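PDB 3M94: translation initiation factor 4E from Ascaris suum, which binds the trimethylguanosine (m2,2,7G) cap of nematode messenger RNA and, as a member of the eIF4E family, presumably recruits such RNA for translation initiation. Local coordinates for residues 77-82 with 161-166; 137-142 with 179-184. All coordinates share one frame; numbering follows the deposited sequence.

Contact 1: 77-82 with 161-166; sequences GRWLVV and IRYEVH
Arg78 and Glu164 pair across two antiparallel strands, 77-82 and 161-165, as do Leu80 and Arg162. Arg78 N gives its hydrogen to Glu164 O at 3.0 Å, and Glu164 N returns one to Arg78 O. In the next hydrogen-bonded pair, Leu80 N to Arg162 O is 2.8 Å, but the return bond is weak.

Arg78, Glu164 and Arg162 form a salt-bridge network on one face of the sheet. Arg78 and Glu164 run side by side. Arg78 NH2 approaches Glu164 OE1 on the syn side of the carboxylate, at 3.0 Å and 35° out of its plane, and Arg78 NE gives OE1 a weak bond. Glu164 OE2 holds Arg162 NH1 at 2.9 Å. The carboxylate sits between two arginines and would partly offset their like charges. Leu80 CD2 lies over one face of the Arg162 guanidinium.

The other face carries Trp79 and Tyr163, a non-hydrogen-bonded pair. Tyr163 CB stands over the centre of the Trp79 six-membered ring, 3.6 Å from its centroid. The tyrosine ring turns its edge to the five-membered ring, an edge-to-face pair with planes 59° apart. With Tyr163 CG anti to the backbone N (chi1 -175°), the ring runs back beside strand 77-82, its CD1 3.6 Å from Trp79 CD1. Ile161 CD1 packs on Trp79 CE3. The polar ends are held by Asn142 O, which accepts from Trp79 NE1, and by Thr133 OG1, bonded to Tyr163 OH.

His166 lays its ring over Gly77 CA in a CH-pi contact. The Arg78 side chain lies about 5 Å from the bound cap, and His166 meets Trp68 of the cap pocket. Strands 127-133 and 181-183 flank the pair, which forms part of the curved antiparallel sheet of the eIF4E fold, with helix 139-153 packed on the Trp79 face.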
ATOM      1  N   GLY A  77      -0.787   8.897  -8.282  1.00 24.45           N
ATOM      2  CA  GLY A  77      -2.018   8.895  -7.514  1.00 23.97           C
ATOM      3  C   GLY A  77      -2.112   7.621  -6.723  1.00 23.57           C
ATOM      4  O   GLY A  77      -1.124   6.889  -6.597  1.00 23.79           O
ATOM      5  N   ARG A  78      -3.296   7.354  -6.189  1.00 22.81           N
ATOM      6  CA  ARG A  78      -3.494   6.200  -5.345  1.00 22.76           C
ATOM      7  C   ARG A  78      -4.881   5.602  -5.493  1.00 22.54           C
ATOM      8  O   ARG A  78      -5.871   6.320  -5.679  1.00 22.40           O
ATOM      9  CB  ARG A  78      -3.258   6.572  -3.877  1.00 22.76           C
ATOM     10  CG  ARG A  78      -4.353   7.445  -3.302  1.00 23.07           C
ATOM     11  CD  ARG A  78      -4.100   7.809  -1.865  1.00 24.50           C
ATOM     12  NE  ARG A  78      -5.262   8.514  -1.332  1.00 25.64           N
ATOM     13  CZ  ARG A  78      -5.339   9.031  -0.113  1.00 26.36           C
ATOM     14  NH1 ARG A  78      -4.316   8.940   0.718  1.00 26.44           N
ATOM     15  NH2 ARG A  78      -6.444   9.656   0.271  1.00 27.58           N
ATOM     16  N   TRP A  79      -4.943   4.277  -5.425  1.00 22.35           N
ATOM     17  CA  TRP A  79      -6.203   3.594  -5.152  1.00 22.00           C
ATOM     18  C   TRP A  79      -6.413   3.665  -3.643  1.00 22.27           C
ATOM     19  O   TRP A  79      -5.509   3.306  -2.880  1.00 21.87           O
ATOM     20  CB  TRP A  79      -6.129   2.143  -5.600  1.00 21.73           C
ATOM     21  CG  TRP A  79      -6.399   1.996  -7.062  1.00 21.01           C
ATOM     22  CD1 TRP A  79      -5.488   1.758  -8.042  1.00 19.38           C
ATOM     23  CD2 TRP A  79      -7.669   2.124  -7.709  1.00 20.14           C
ATOM     24  NE1 TRP A  79      -6.113   1.708  -9.266  1.00 20.27           N
ATOM     25  CE2 TRP A  79      -7.455   1.940  -9.086  1.00 19.99           C
ATOM     26  CE3 TRP A  79      -8.974   2.368  -7.253  1.00 18.14           C
ATOM     27  CZ2 TRP A  79      -8.495   1.988 -10.011  1.00 17.58           C
ATOM     28  CZ3 TRP A  79     -10.001   2.418  -8.175  1.00 15.91           C
ATOM     29  CH2 TRP A  79      -9.757   2.227  -9.533  1.00 17.21           C
ATOM     30  N   LEU A  80      -7.585   4.146  -3.225  1.00 21.76           N
ATOM     31  CA  LEU A  80      -7.911   4.303  -1.813  1.00 21.85           C
ATOM     32  C   LEU A  80      -8.982   3.306  -1.374  1.00 22.03           C
ATOM     33  O   LEU A  80     -10.032   3.191  -2.011  1.00 21.10           O
ATOM     34  CB  LEU A  80      -8.377   5.738  -1.527  1.00 21.51           C
ATOM     35  CG  LEU A  80      -8.900   6.073  -0.124  1.00 23.20           C
ATOM     36  CD1 LEU A  80      -7.789   6.009   0.932  1.00 21.25           C
ATOM     37  CD2 LEU A  80      -9.584   7.463  -0.105  1.00 24.02           C
ATOM     38  N   VAL A  81      -8.693   2.577  -0.297  1.00 22.51           N
ATOM     39  CA  VAL A  81      -9.664   1.670   0.319  1.00 23.22           C
ATOM     40  C   VAL A  81      -9.931   2.205   1.733  1.00 24.09           C
ATOM     41  O   VAL A  81      -9.020   2.234   2.561  1.00 24.09           O
ATOM     42  CB  VAL A  81      -9.107   0.232   0.472  1.00 23.24           C
ATOM     43  CG1 VAL A  81     -10.202  -0.724   0.927  1.00 23.32           C
ATOM     44  CG2 VAL A  81      -8.436  -0.271  -0.815  1.00 22.62           C
ATOM     45  N   VAL A  82     -11.153   2.661   1.997  1.00 24.80           N
ATOM     46  CA  VAL A  82     -11.543   3.024   3.366  1.00 25.71           C
ATOM     47  C   VAL A  82     -11.985   1.773   4.122  1.00 25.94           C
ATOM     48  O   VAL A  82     -12.666   0.911   3.575  1.00 26.15           O
ATOM     49  CB  VAL A  82     -12.624   4.160   3.435  1.00 25.96           C
ATOM     50  CG1 VAL A  82     -12.056   5.468   2.866  1.00 25.66           C
ATOM     51  CG2 VAL A  82     -13.929   3.762   2.718  1.00 26.72           C
ATOM     52  N   ILE A 161     -14.098   1.527  -4.360  1.00 26.69           N
ATOM     53  CA  ILE A 161     -12.744   1.976  -4.168  1.00 25.76           C
ATOM     54  C   ILE A 161     -12.526   2.992  -5.266  1.00 25.28           C
ATOM     55  O   ILE A 161     -13.190   2.940  -6.319  1.00 24.94           O
ATOM     56  CB  ILE A 161     -11.726   0.809  -4.189  1.00 25.45           C
ATOM     57  CG1 ILE A 161     -11.755   0.039  -5.516  1.00 26.09           C
ATOM     58  CG2 ILE A 161     -11.995  -0.134  -3.010  1.00 26.49           C
ATOM     59  CD1 ILE A 161     -10.455  -0.775  -5.827  1.00 23.89           C
ATOM     60  N   ARG A 162     -11.637   3.939  -5.016  1.00 24.59           N
ATOM     61  CA  ARG A 162     -11.445   5.031  -5.951  1.00 25.11           C
ATOM     62  C   ARG A 162      -9.994   5.374  -6.171  1.00 25.00           C
ATOM     63  O   ARG A 162      -9.139   5.178  -5.296  1.00 25.04           O
ATOM     64  CB  ARG A 162     -12.255   6.275  -5.545  1.00 25.15           C
ATOM     65  CG  ARG A 162     -11.998   6.811  -4.154  1.00 27.31           C
ATOM     66  CD  ARG A 162     -13.093   7.779  -3.737  1.00 29.62           C
ATOM     67  NE  ARG A 162     -13.248   7.795  -2.282  1.00 32.83           N
ATOM     68  CZ  ARG A 162     -12.779   8.745  -1.473  1.00 33.88           C
ATOM     69  NH1 ARG A 162     -12.120   9.787  -1.959  1.00 35.67           N
ATOM     70  NH2 ARG A 162     -12.976   8.653  -0.165  1.00 34.20           N
ATOM     71  N   TYR A 163      -9.725   5.866  -7.369  1.00 24.88           N
ATOM     72  CA  TYR A 163      -8.406   6.283  -7.736  1.00 25.24           C
ATOM     73  C   TYR A 163      -8.429   7.797  -7.838  1.00 25.66           C
ATOM     74  O   TYR A 163      -9.264   8.369  -8.541  1.00 25.66           O
ATOM     75  CB  TYR A 163      -7.958   5.655  -9.067  1.00 24.74           C
ATOM     76  CG  TYR A 163      -6.529   6.015  -9.368  1.00 24.88           C
ATOM     77  CD1 TYR A 163      -5.479   5.309  -8.784  1.00 23.43           C
ATOM     78  CD2 TYR A 163      -6.219   7.107 -10.186  1.00 24.81           C
ATOM     79  CE1 TYR A 163      -4.163   5.654  -9.018  1.00 22.30           C
ATOM     80  CE2 TYR A 163      -4.902   7.462 -10.428  1.00 24.45           C
ATOM     81  CZ  TYR A 163      -3.882   6.729  -9.832  1.00 23.89           C
ATOM     82  OH  TYR A 163      -2.579   7.074 -10.064  1.00 24.16           O
ATOM     83  N   GLU A 164      -7.513   8.440  -7.132  1.00 25.95           N
ATOM     84  CA  GLU A 164      -7.445   9.895  -7.112  1.00 26.60           C
ATOM     85  C   GLU A 164      -6.009  10.360  -7.219  1.00 26.70           C
ATOM     86  O   GLU A 164      -5.092   9.650  -6.796  1.00 26.48           O
ATOM     87  CB  GLU A 164      -8.076  10.425  -5.828  1.00 26.81           C
ATOM     88  CG  GLU A 164      -7.703   9.594  -4.621  1.00 28.12           C
ATOM     89  CD  GLU A 164      -8.297  10.100  -3.340  1.00 29.34           C
ATOM     90  OE1 GLU A 164      -7.505  10.447  -2.440  1.00 30.79           O
ATOM     91  OE2 GLU A 164      -9.543  10.139  -3.221  1.00 30.19           O
ATOM     92  N   VAL A 165      -5.824  11.541  -7.810  1.00 27.01           N
ATOM     93  CA  VAL A 165      -4.526  12.233  -7.826  1.00 27.71           C
ATOM     94  C   VAL A 165      -4.138  12.528  -6.379  1.00 27.55           C
ATOM     95  O   VAL A 165      -5.005  12.541  -5.495  1.00 27.42           O
ATOM     96  CB  VAL A 165      -4.583  13.544  -8.679  1.00 27.98           C
ATOM     97  CG1 VAL A 165      -3.222  14.263  -8.717  1.00 29.77           C
ATOM     98  CG2 VAL A 165      -5.049  13.244 -10.100  1.00 27.86           C
ATOM     99  N   HIS A 166      -2.842  12.709  -6.122  1.00 27.54           N
ATOM    100  CA  HIS A 166      -2.390  13.042  -4.771  1.00 27.66           C
ATOM    101  C   HIS A 166      -2.790  14.469  -4.453  1.00 27.53           C
ATOM    102  O   HIS A 166      -2.552  15.368  -5.263  1.00 27.89           O
ATOM    103  CB  HIS A 166      -0.873  12.842  -4.613  1.00 27.52           C
ATOM    104  CG  HIS A 166      -0.448  11.406  -4.666  1.00 26.83           C
ATOM    105  ND1 HIS A 166      -1.007  10.434  -3.864  1.00 27.08           N
ATOM    106  CD2 HIS A 166       0.479  10.777  -5.427  1.00 25.30           C
ATOM    107  CE1 HIS A 166      -0.449   9.267  -4.131  1.00 25.79           C
ATOM    108  NE2 HIS A 166       0.457   9.448  -5.073  1.00 26.35           N
TER

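Contact 2: 137-142 with 179-184; sequences LKDDVN and PRIVIP
Asp139 and Ile181 have the nearest CA atoms, 7.9 Å apart, where the first turn of helix 139-153 faces the edge strand 181-183 without a hydrogen bond between the segments. Lys138 is the N-cap residue, and its O accepts from Asn142 N to close the first helical turn.

The polar part of the contact joins Asp139 to Arg180. Asp139 OD1 forms a salt bridge with Arg180 NE at 3.2 Å. Asp139 OD2 lies over one face of the guanidinium, 3.3 Å from Arg180 NH2. The two side chains cross at about a right angle, and the carboxylate and guanidinium planes are 51° apart. The groups therefore do not meet as a flat, two-pronged pair. The Arg180 chain bends at chi2 (113°), which places CD beside Asp139 OD1. Leu137 covers the opposite face of the guanidinium, with CD2 at 3.9 Å from Arg180 NH2. The arginine head is thus held between a methyl group and a carboxylate at the surface.

The apolar part lies deeper. Ile181 CD1 touches Asn142 CB at 3.8 Å and comes near Asp139 O. The amide of Asn142 is occupied by other partners: ND2 bonds to Asp135 O, and OD1 to Thr133 OG1. Ile181 also packs on Leu143 of the same helix, and on Trp79 and Tyr163 of the sheet.

Arg180 and Ile181 both face Tyr163 of the neighbouring strand 161-165, a classic beta bulge. The contact sets this bulged start of the edge strand against the N-terminal end of a helix on the convex side of the eIF4E sheet.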
ATOM      1  N   LEU A 137      -2.530   9.658 -15.065  1.00 24.13           N
ATOM      2  CA  LEU A 137      -3.239   9.743 -16.349  1.00 24.39           C
ATOM      3  C   LEU A 137      -3.273   8.427 -17.133  1.00 24.41           C
ATOM      4  O   LEU A 137      -3.947   8.331 -18.155  1.00 24.26           O
ATOM      5  CB  LEU A 137      -2.671  10.867 -17.236  1.00 24.49           C
ATOM      6  CG  LEU A 137      -2.595  12.320 -16.739  1.00 25.20           C
ATOM      7  CD1 LEU A 137      -2.098  13.216 -17.874  1.00 24.68           C
ATOM      8  CD2 LEU A 137      -3.924  12.856 -16.154  1.00 25.44           C
ATOM      9  N   LYS A 138      -2.547   7.420 -16.657  1.00 24.56           N
ATOM     10  CA  LYS A 138      -2.552   6.100 -17.284  1.00 24.65           C
ATOM     11  C   LYS A 138      -3.788   5.318 -16.852  1.00 24.10           C
ATOM     12  O   LYS A 138      -3.687   4.367 -16.072  1.00 23.95           O
ATOM     13  CB  LYS A 138      -1.279   5.330 -16.925  1.00 25.02           C
ATOM     14  CG  LYS A 138      -0.058   5.706 -17.759  1.00 26.59           C
ATOM     15  CD  LYS A 138       0.046   4.881 -19.032  1.00 28.93           C
ATOM     16  CE  LYS A 138       1.397   5.088 -19.711  1.00 29.71           C
ATOM     17  NZ  LYS A 138       1.345   4.768 -21.163  1.00 30.78           N
ATOM     18  N   ASP A 139      -4.947   5.733 -17.371  1.00 23.52           N
ATOM     19  CA  ASP A 139      -6.254   5.195 -16.970  1.00 23.07           C
ATOM     20  C   ASP A 139      -6.412   3.677 -17.138  1.00 22.68           C
ATOM     21  O   ASP A 139      -6.925   2.996 -16.233  1.00 21.54           O
ATOM     22  CB  ASP A 139      -7.376   5.909 -17.726  1.00 23.05           C
ATOM     23  CG  ASP A 139      -7.577   7.351 -17.267  1.00 23.51           C
ATOM     24  OD1 ASP A 139      -7.145   7.716 -16.149  1.00 23.57           O
ATOM     25  OD2 ASP A 139      -8.181   8.123 -18.030  1.00 21.85           O
ATOM     26  N   ASP A 140      -5.988   3.164 -18.295  1.00 22.61           N
ATOM     27  CA  ASP A 140      -6.067   1.722 -18.583  1.00 23.14           C
ATOM     28  C   ASP A 140      -5.259   0.908 -17.560  1.00 22.41           C
ATOM     29  O   ASP A 140      -5.744  -0.086 -17.017  1.00 22.57           O
ATOM     30  CB  ASP A 140      -5.606   1.416 -20.015  1.00 23.56           C
ATOM     31  CG  ASP A 140      -6.371   2.218 -21.071  1.00 25.98           C
ATOM     32  OD1 ASP A 140      -6.644   3.422 -20.850  1.00 31.10           O
ATOM     33  OD2 ASP A 140      -6.688   1.656 -22.138  1.00 27.68           O
ATOM     34  N   VAL A 141      -4.039   1.364 -17.290  1.00 21.91           N
ATOM     35  CA  VAL A 141      -3.134   0.719 -16.352  1.00 20.97           C
ATOM     36  C   VAL A 141      -3.696   0.804 -14.920  1.00 20.88           C
ATOM     37  O   VAL A 141      -3.740  -0.195 -14.194  1.00 19.91           O
ATOM     38  CB  VAL A 141      -1.717   1.363 -16.450  1.00 21.60           C
ATOM     39  CG1 VAL A 141      -0.860   1.068 -15.210  1.00 19.87           C
ATOM     40  CG2 VAL A 141      -1.011   0.936 -17.753  1.00 22.09           C
ATOM     41  N   ASN A 142      -4.130   2.001 -14.531  1.00 20.05           N
ATOM     42  CA  ASN A 142      -4.712   2.217 -13.212  1.00 20.09           C
ATOM     43  C   ASN A 142      -5.979   1.403 -12.965  1.00 20.15           C
ATOM     44  O   ASN A 142      -6.118   0.793 -11.909  1.00 20.21           O
ATOM     45  CB  ASN A 142      -4.919   3.716 -12.958  1.00 19.65           C
ATOM     46  CG  ASN A 142      -3.597   4.440 -12.722  1.00 19.63           C
ATOM     47  OD1 ASN A 142      -2.668   3.879 -12.132  1.00 21.95           O
ATOM     48  ND2 ASN A 142      -3.495   5.667 -13.196  1.00 20.63           N
ATOM     49  N   PRO A 179     -12.809  11.808  -7.928  1.00 16.36           N
ATOM     50  CA  PRO A 179     -11.884  10.746  -8.330  1.00 16.18           C
ATOM     51  C   PRO A 179     -11.897  10.474  -9.848  1.00 15.89           C
ATOM     52  O   PRO A 179     -12.929  10.615 -10.504  1.00 16.07           O
ATOM     53  CB  PRO A 179     -12.366   9.519  -7.549  1.00 15.95           C
ATOM     54  CG  PRO A 179     -13.712   9.852  -7.035  1.00 16.34           C
ATOM     55  CD  PRO A 179     -13.809  11.348  -6.948  1.00 16.62           C
ATOM     56  N   ARG A 180     -10.743  10.112 -10.384  1.00 15.02           N
ATOM     57  CA  ARG A 180     -10.582   9.755 -11.788  1.00 15.07           C
ATOM     58  C   ARG A 180     -11.293   8.445 -12.171  1.00 14.48           C
ATOM     59  O   ARG A 180     -11.815   8.314 -13.282  1.00 14.92           O
ATOM     60  CB  ARG A 180      -9.093   9.613 -12.087  1.00 14.92           C
ATOM     61  CG  ARG A 180      -8.742   9.621 -13.534  1.00 16.11           C
ATOM     62  CD  ARG A 180      -7.960  10.847 -13.857  1.00 17.25           C
ATOM     63  NE  ARG A 180      -7.367  10.746 -15.179  1.00 18.36           N
ATOM     64  CZ  ARG A 180      -7.804  11.401 -16.250  1.00 18.25           C
ATOM     65  NH1 ARG A 180      -8.843  12.210 -16.153  1.00 18.35           N
ATOM     66  NH2 ARG A 180      -7.195  11.246 -17.418  1.00 18.78           N
ATOM     67  N   ILE A 181     -11.276   7.476 -11.261  1.00 13.59           N
ATOM     68  CA  ILE A 181     -11.834   6.149 -11.492  1.00 12.58           C
ATOM     69  C   ILE A 181     -12.507   5.646 -10.213  1.00 12.36           C
ATOM     70  O   ILE A 181     -11.999   5.869  -9.122  1.00 12.19           O
ATOM     71  CB  ILE A 181     -10.739   5.121 -11.901  1.00 12.03           C
ATOM     72  CG1 ILE A 181      -9.763   5.716 -12.931  1.00 11.60           C
ATOM     73  CG2 ILE A 181     -11.385   3.840 -12.409  1.00 11.23           C
ATOM     74  CD1 ILE A 181      -8.511   4.888 -13.181  1.00 10.59           C
ATOM     75  N   VAL A 182     -13.642   4.972 -10.356  1.00 12.30           N
ATOM     76  CA  VAL A 182     -14.302   4.305  -9.237  1.00 12.75           C
ATOM     77  C   VAL A 182     -14.656   2.881  -9.656  1.00 13.07           C
ATOM     78  O   VAL A 182     -15.030   2.652 -10.796  1.00 13.47           O
ATOM     79  CB  VAL A 182     -15.589   5.047  -8.791  1.00 13.01           C
ATOM     80  CG1 VAL A 182     -16.225   4.365  -7.558  1.00 13.01           C
ATOM     81  CG2 VAL A 182     -15.317   6.533  -8.521  1.00 12.84           C
ATOM     82  N   ILE A 183     -14.525   1.928  -8.738  1.00 13.42           N
ATOM     83  CA  ILE A 183     -14.923   0.544  -8.975  1.00 13.80           C
ATOM     84  C   ILE A 183     -15.713   0.106  -7.750  1.00 14.93           C
ATOM     85  O   ILE A 183     -15.179   0.154  -6.642  1.00 15.14           O
ATOM     86  CB  ILE A 183     -13.720  -0.435  -9.139  1.00 13.51           C
ATOM     87  CG1 ILE A 183     -12.708   0.044 -10.183  1.00 12.65           C
ATOM     88  CG2 ILE A 183     -14.218  -1.857  -9.462  1.00 12.91           C
ATOM     89  CD1 ILE A 183     -11.412  -0.792 -10.218  1.00 12.41           C
ATOM     90  N   PRO A 184     -16.982  -0.328  -7.937  1.00 15.92           N
ATOM     91  CA  PRO A 184     -17.707  -0.440  -9.211  1.00 16.36           C
ATOM     92  C   PRO A 184     -18.033   0.919  -9.816  1.00 16.69           C
ATOM     93  O   PRO A 184     -18.366   1.856  -9.086  1.00 16.66           O
ATOM     94  CB  PRO A 184     -19.000  -1.156  -8.809  1.00 16.53           C
ATOM     95  CG  PRO A 184     -19.224  -0.733  -7.393  1.00 16.44           C
ATOM     96  CD  PRO A 184     -17.838  -0.709  -6.796  1.00 15.98           C
TER

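From the N terminus, strand 77-83 comes first. The chain then passes through helix 88-104 and strands 115-121 and 127-133 to residues 137-142, which begin helix 139-153. Strand 161-165 follows and closes contact 1 by returning beside 77-82. The last strand, 181-183, closes contact 2 by reaching back to the helix start. The two closures cross, because their segments alternate along the chain, and their centres lie about 9 Å apart. Trp79 and Tyr163 of contact 1 meet residues of contact 2, and Tyr163 N probably bonds Ile181 O. Together contacts 1 and 2 tie strands 77-83, 161-165 and 181-183 to one another and to helix 139-153.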